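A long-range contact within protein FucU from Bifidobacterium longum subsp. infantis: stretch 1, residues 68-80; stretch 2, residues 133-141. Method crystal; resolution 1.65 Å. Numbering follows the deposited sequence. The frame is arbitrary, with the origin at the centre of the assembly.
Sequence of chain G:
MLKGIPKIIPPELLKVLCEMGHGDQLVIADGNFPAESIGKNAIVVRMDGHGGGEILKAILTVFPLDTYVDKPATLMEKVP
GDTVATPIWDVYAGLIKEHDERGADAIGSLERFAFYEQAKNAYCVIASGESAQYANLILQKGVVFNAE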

# COMPACT_ATOMS: atom_id res chain seq x y z
N TYR G 68 -5.29 -11.92 -36.85
CA TYR G 68 -3.97 -11.46 -37.33
C TYR G 68 -2.87 -12.49 -37.11
O TYR G 68 -1.72 -12.28 -37.53
N VAL G 69 -3.20 -13.58 -36.44
CA VAL G 69 -2.33 -14.76 -36.36
C VAL G 69 -3.14 -15.96 -36.79
O VAL G 69 -4.36 -15.94 -36.66
N ASP G 70 -2.48 -17.01 -37.27
CA ASP G 70 -3.21 -18.21 -37.69
C ASP G 70 -3.76 -19.01 -36.52
O ASP G 70 -4.82 -19.62 -36.64
N LYS G 71 -3.02 -19.01 -35.41
CA LYS G 71 -3.37 -19.86 -34.27
C LYS G 71 -3.47 -19.08 -32.93
O LYS G 71 -2.56 -19.15 -32.09
N PRO G 72 -4.59 -18.36 -32.74
CA PRO G 72 -4.77 -17.49 -31.55
C PRO G 72 -5.02 -18.25 -30.24
O PRO G 72 -4.97 -17.64 -29.15
N ALA G 73 -5.28 -19.57 -30.33
CA ALA G 73 -5.46 -20.42 -29.15
C ALA G 73 -4.28 -21.38 -29.04
O ALA G 73 -3.82 -21.91 -30.05
N THR G 74 -3.75 -21.57 -27.83
CA THR G 74 -2.57 -22.44 -27.70
C THR G 74 -2.78 -23.44 -26.58
O THR G 74 -3.11 -23.06 -25.45
N LEU G 75 -2.53 -24.72 -26.90
CA LEU G 75 -2.51 -25.81 -25.92
C LEU G 75 -1.11 -26.16 -25.45
O LEU G 75 -0.11 -25.80 -26.07
N MSE G 76 -1.04 -26.86 -24.33
CA MSE G 76 0.20 -27.43 -23.83
C MSE G 76 0.37 -28.84 -24.42
O MSE G 76 -0.53 -29.68 -24.30
N GLU G 77 1.51 -29.11 -25.03
CA GLU G 77 1.83 -30.45 -25.53
C GLU G 77 2.07 -31.41 -24.39
O GLU G 77 2.65 -31.05 -23.37
N LYS G 78 1.65 -32.67 -24.56
CA LYS G 78 1.90 -33.67 -23.53
C LYS G 78 3.38 -33.94 -23.39
O LYS G 78 4.12 -33.95 -24.39
N VAL G 79 3.82 -34.16 -22.16
CA VAL G 79 5.21 -34.53 -21.88
C VAL G 79 5.49 -35.84 -22.64
O VAL G 79 4.67 -36.75 -22.58
N PRO G 80 6.60 -35.91 -23.39
CA PRO G 80 6.86 -37.16 -24.13
C PRO G 80 6.76 -38.37 -23.21
O PRO G 80 7.32 -38.35 -22.11
N GLN G 133 -6.01 -33.23 -17.28
CA GLN G 133 -4.67 -32.74 -17.59
C GLN G 133 -4.56 -32.19 -19.01
O GLN G 133 -5.35 -32.53 -19.92
N TYR G 134 -3.55 -31.34 -19.18
CA TYR G 134 -3.31 -30.61 -20.43
C TYR G 134 -4.54 -29.88 -20.95
O TYR G 134 -4.76 -29.82 -22.15
N ALA G 135 -5.32 -29.31 -20.03
CA ALA G 135 -6.53 -28.53 -20.39
C ALA G 135 -6.27 -27.02 -20.34
O ALA G 135 -7.20 -26.21 -20.41
N ASN G 136 -5.00 -26.65 -20.23
CA ASN G 136 -4.62 -25.22 -20.29
C ASN G 136 -4.84 -24.66 -21.66
O ASN G 136 -4.62 -25.37 -22.65
N LEU G 137 -5.28 -23.42 -21.75
CA LEU G 137 -5.48 -22.81 -23.06
C LEU G 137 -5.16 -21.34 -23.01
O LEU G 137 -5.74 -20.60 -22.20
N ILE G 138 -4.20 -20.93 -23.84
CA ILE G 138 -3.89 -19.49 -24.03
C ILE G 138 -4.75 -18.94 -25.15
O ILE G 138 -4.83 -19.57 -26.21
N LEU G 139 -5.40 -17.79 -24.93
CA LEU G 139 -6.24 -17.15 -25.95
C LEU G 139 -5.68 -15.76 -26.24
O LEU G 139 -5.33 -15.05 -25.29
N GLN G 140 -5.56 -15.41 -27.52
CA GLN G 140 -5.08 -14.08 -27.91
C GLN G 140 -6.22 -13.25 -28.49
O GLN G 140 -6.94 -13.70 -29.39
N LYS G 141 -6.37 -12.02 -28.00
CA LYS G 141 -7.52 -11.21 -28.36
C LYS G 141 -7.35 -10.55 -29.72
O LYS G 141 -6.28 -10.06 -30.06

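Two antiparallel strands that meet across a long gap in sequence often share a division of structure: backbone hydrogen bonds fix the register where the strands pair, and side chains carry the contact onward where they part. FucU offers a compact example, with 732 Å² buried between its two stretches.

Along the second stretch, Q133 makes no contact, and the packing begins abruptly with Y134, whose covered area is the largest of any residue here. Its backbone takes the unusual positive phi of 51°, and chi1 in the m well (-54°) carries a side chain that starts out sideways to lie against the loop that follows the first strand. K78 CA sits over one face of the ring, 3.8 Å from its centroid, a CH-pi contact, while K78 CG approaches Y134 CD2 at 3.7 Å before the lysine's end leads away. The selenium of M76, a selenomethionine with chi1 and chi2 both t, lies obliquely to the ring, with SE 3.8 Å from Y134 CD1. At the phenol tip, V79 N donates a hydrogen bond to Y134 OH at 3.1 Å and a nearly straight 168°, and V79 CG2 rests 3.4 Å from the same OH. The ring thus joins apolar packing to a polar anchor.

A135 points away. N136, chi1 m, points toward the first stretch, and its OD1 lies 3.8 Å from M76 CE. Here, where direct backbone pairing gives out, a water fills the gap: it accepts from M76 N at 2.9 Å and donates to N136 O at 2.6 Å and, weakly, to Y134 O at 2.8 Å.

From L137 to L139 the side chains alternate between the two faces of the sheet. L137 (t, p) shares a face with A73, L75 and L139; its CD1 reaches L75 CD2 at 3.7 Å and A73 CB at 4.1 Å. I138 (m, t) lies on the other face beside T74 (m), with I138 CB 4.0 Å from T74 CB. The pair is also hydrogen-bonded: T74 N donates to I138 O at 2.8 Å. In return, I138 N donates to T74 O at 2.9 Å. L139 (m, t) rejoins the first face, bringing CD2 to 3.9 Å from A73 CB.

Q140, with chi1 and chi2 both t, points toward the first stretch. Its N donates to P72 O at 2.8 Å, its CB lies 4.3 Å from P72 CB, and its NE2 comes within 3.8 Å of V69 CG1. K141 then turns away, ending the contact.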

# COMPACT_ATOMS: atom_id res chain seq x y z
CB TYR G 68 -3.58 -10.12 -36.71
CG TYR G 68 -4.36 -8.96 -37.25
CD1 TYR G 68 -3.72 -7.95 -37.98
CD2 TYR G 68 -5.74 -8.87 -37.07
CE1 TYR G 68 -4.45 -6.86 -38.49
CE2 TYR G 68 -6.48 -7.78 -37.57
CZ TYR G 68 -5.82 -6.80 -38.28
OH TYR G 68 -6.53 -5.74 -38.79
CB VAL G 69 -1.75 -15.04 -34.93
CG1 VAL G 69 -0.74 -14.00 -34.52
CG2 VAL G 69 -2.88 -15.18 -33.87
CB ASP G 70 -2.31 -19.13 -38.53
CG ASP G 70 -1.87 -18.49 -39.84
OD1 ASP G 70 -2.68 -17.77 -40.47
OD2 ASP G 70 -0.71 -18.70 -40.24
CB LYS G 71 -2.41 -21.04 -34.17
CG LYS G 71 -2.35 -21.84 -35.48
CD LYS G 71 -1.93 -23.28 -35.26
CE LYS G 71 -1.75 -24.01 -36.60
NZ LYS G 71 -3.05 -24.52 -37.10
CB PRO G 72 -5.99 -16.64 -31.93
CG PRO G 72 -6.76 -17.48 -32.89
CD PRO G 72 -5.69 -18.18 -33.71
CB ALA G 73 -6.79 -21.18 -29.23
CB THR G 74 -1.27 -21.62 -27.40
OG1 THR G 74 -1.16 -20.55 -28.32
CG2 THR G 74 -0.04 -22.49 -27.50
CB LEU G 75 -3.14 -27.09 -26.53
CG LEU G 75 -4.64 -27.07 -26.76
CD1 LEU G 75 -5.00 -28.21 -27.72
CD2 LEU G 75 -5.46 -27.19 -25.47
CB MSE G 76 0.16 -27.53 -22.31
CG MSE G 76 1.45 -28.05 -21.69
SE MSE G 76 1.33 -28.34 -19.79
CE MSE G 76 1.73 -26.50 -19.19
CB GLU G 77 3.08 -30.39 -26.41
CG GLU G 77 2.83 -29.63 -27.70
CD GLU G 77 4.08 -29.30 -28.48
OE1 GLU G 77 5.17 -29.76 -28.12
OE2 GLU G 77 3.96 -28.55 -29.48
CB LYS G 78 1.11 -34.95 -23.82
CG LYS G 78 -0.37 -34.67 -23.93
CD LYS G 78 -1.23 -35.94 -23.87
CE LYS G 78 -0.84 -36.94 -24.95
NZ LYS G 78 -1.94 -37.96 -25.07
CB VAL G 79 5.44 -34.68 -20.39
CG1 VAL G 79 6.84 -35.23 -20.10
CG2 VAL G 79 5.27 -33.30 -19.72
CB PRO G 80 8.28 -36.96 -24.65
CG PRO G 80 8.39 -35.47 -24.84
CD PRO G 80 7.61 -34.87 -23.69
CB GLN G 133 -3.61 -33.82 -17.39
CG GLN G 133 -3.16 -34.02 -15.94
CD GLN G 133 -2.09 -35.09 -15.87
OE1 GLN G 133 -2.38 -36.28 -16.02
NE2 GLN G 133 -0.84 -34.67 -15.69
CB TYR G 134 -2.71 -31.54 -21.50
CG TYR G 134 -1.47 -32.26 -21.00
CD1 TYR G 134 -0.23 -31.61 -20.96
CD2 TYR G 134 -1.54 -33.59 -20.57
CE1 TYR G 134 0.91 -32.25 -20.50
CE2 TYR G 134 -0.38 -34.26 -20.11
CZ TYR G 134 0.83 -33.59 -20.10
OH TYR G 134 1.96 -34.24 -19.65
CB ALA G 135 -7.69 -28.92 -19.49
CB ASN G 136 -3.15 -25.06 -19.94
CG ASN G 136 -2.81 -25.76 -18.66
OD1 ASN G 136 -1.98 -26.69 -18.63
ND2 ASN G 136 -3.43 -25.35 -17.61
CB LEU G 137 -6.93 -23.04 -23.52
CG LEU G 137 -7.30 -22.72 -24.98
CD1 LEU G 137 -6.65 -23.69 -25.97
CD2 LEU G 137 -8.82 -22.72 -25.14
CB ILE G 138 -2.41 -19.24 -24.36
CG1 ILE G 138 -1.50 -19.99 -23.36
CG2 ILE G 138 -2.10 -17.71 -24.36
CD1 ILE G 138 0.05 -19.79 -23.58
CB LEU G 139 -7.66 -16.97 -25.44
CG LEU G 139 -8.45 -18.25 -25.14
CD1 LEU G 139 -9.85 -17.84 -24.73
CD2 LEU G 139 -8.50 -19.12 -26.39
CB GLN G 140 -3.97 -14.19 -28.96
CG GLN G 140 -3.34 -12.84 -29.30
CD GLN G 140 -2.05 -13.01 -30.05
OE1 GLN G 140 -1.09 -13.61 -29.54
NE2 GLN G 140 -2.00 -12.49 -31.28
CB LYS G 141 -7.80 -10.14 -27.30
CG LYS G 141 -9.14 -9.42 -27.52
CD LYS G 141 -9.43 -8.49 -26.33
CE LYS G 141 -10.77 -7.82 -26.48
NZ LYS G 141 -11.13 -6.87 -25.37
O HOH W 1 -1.39 -16.94 -30.17
O HOH W 2 -3.20 -27.60 -22.61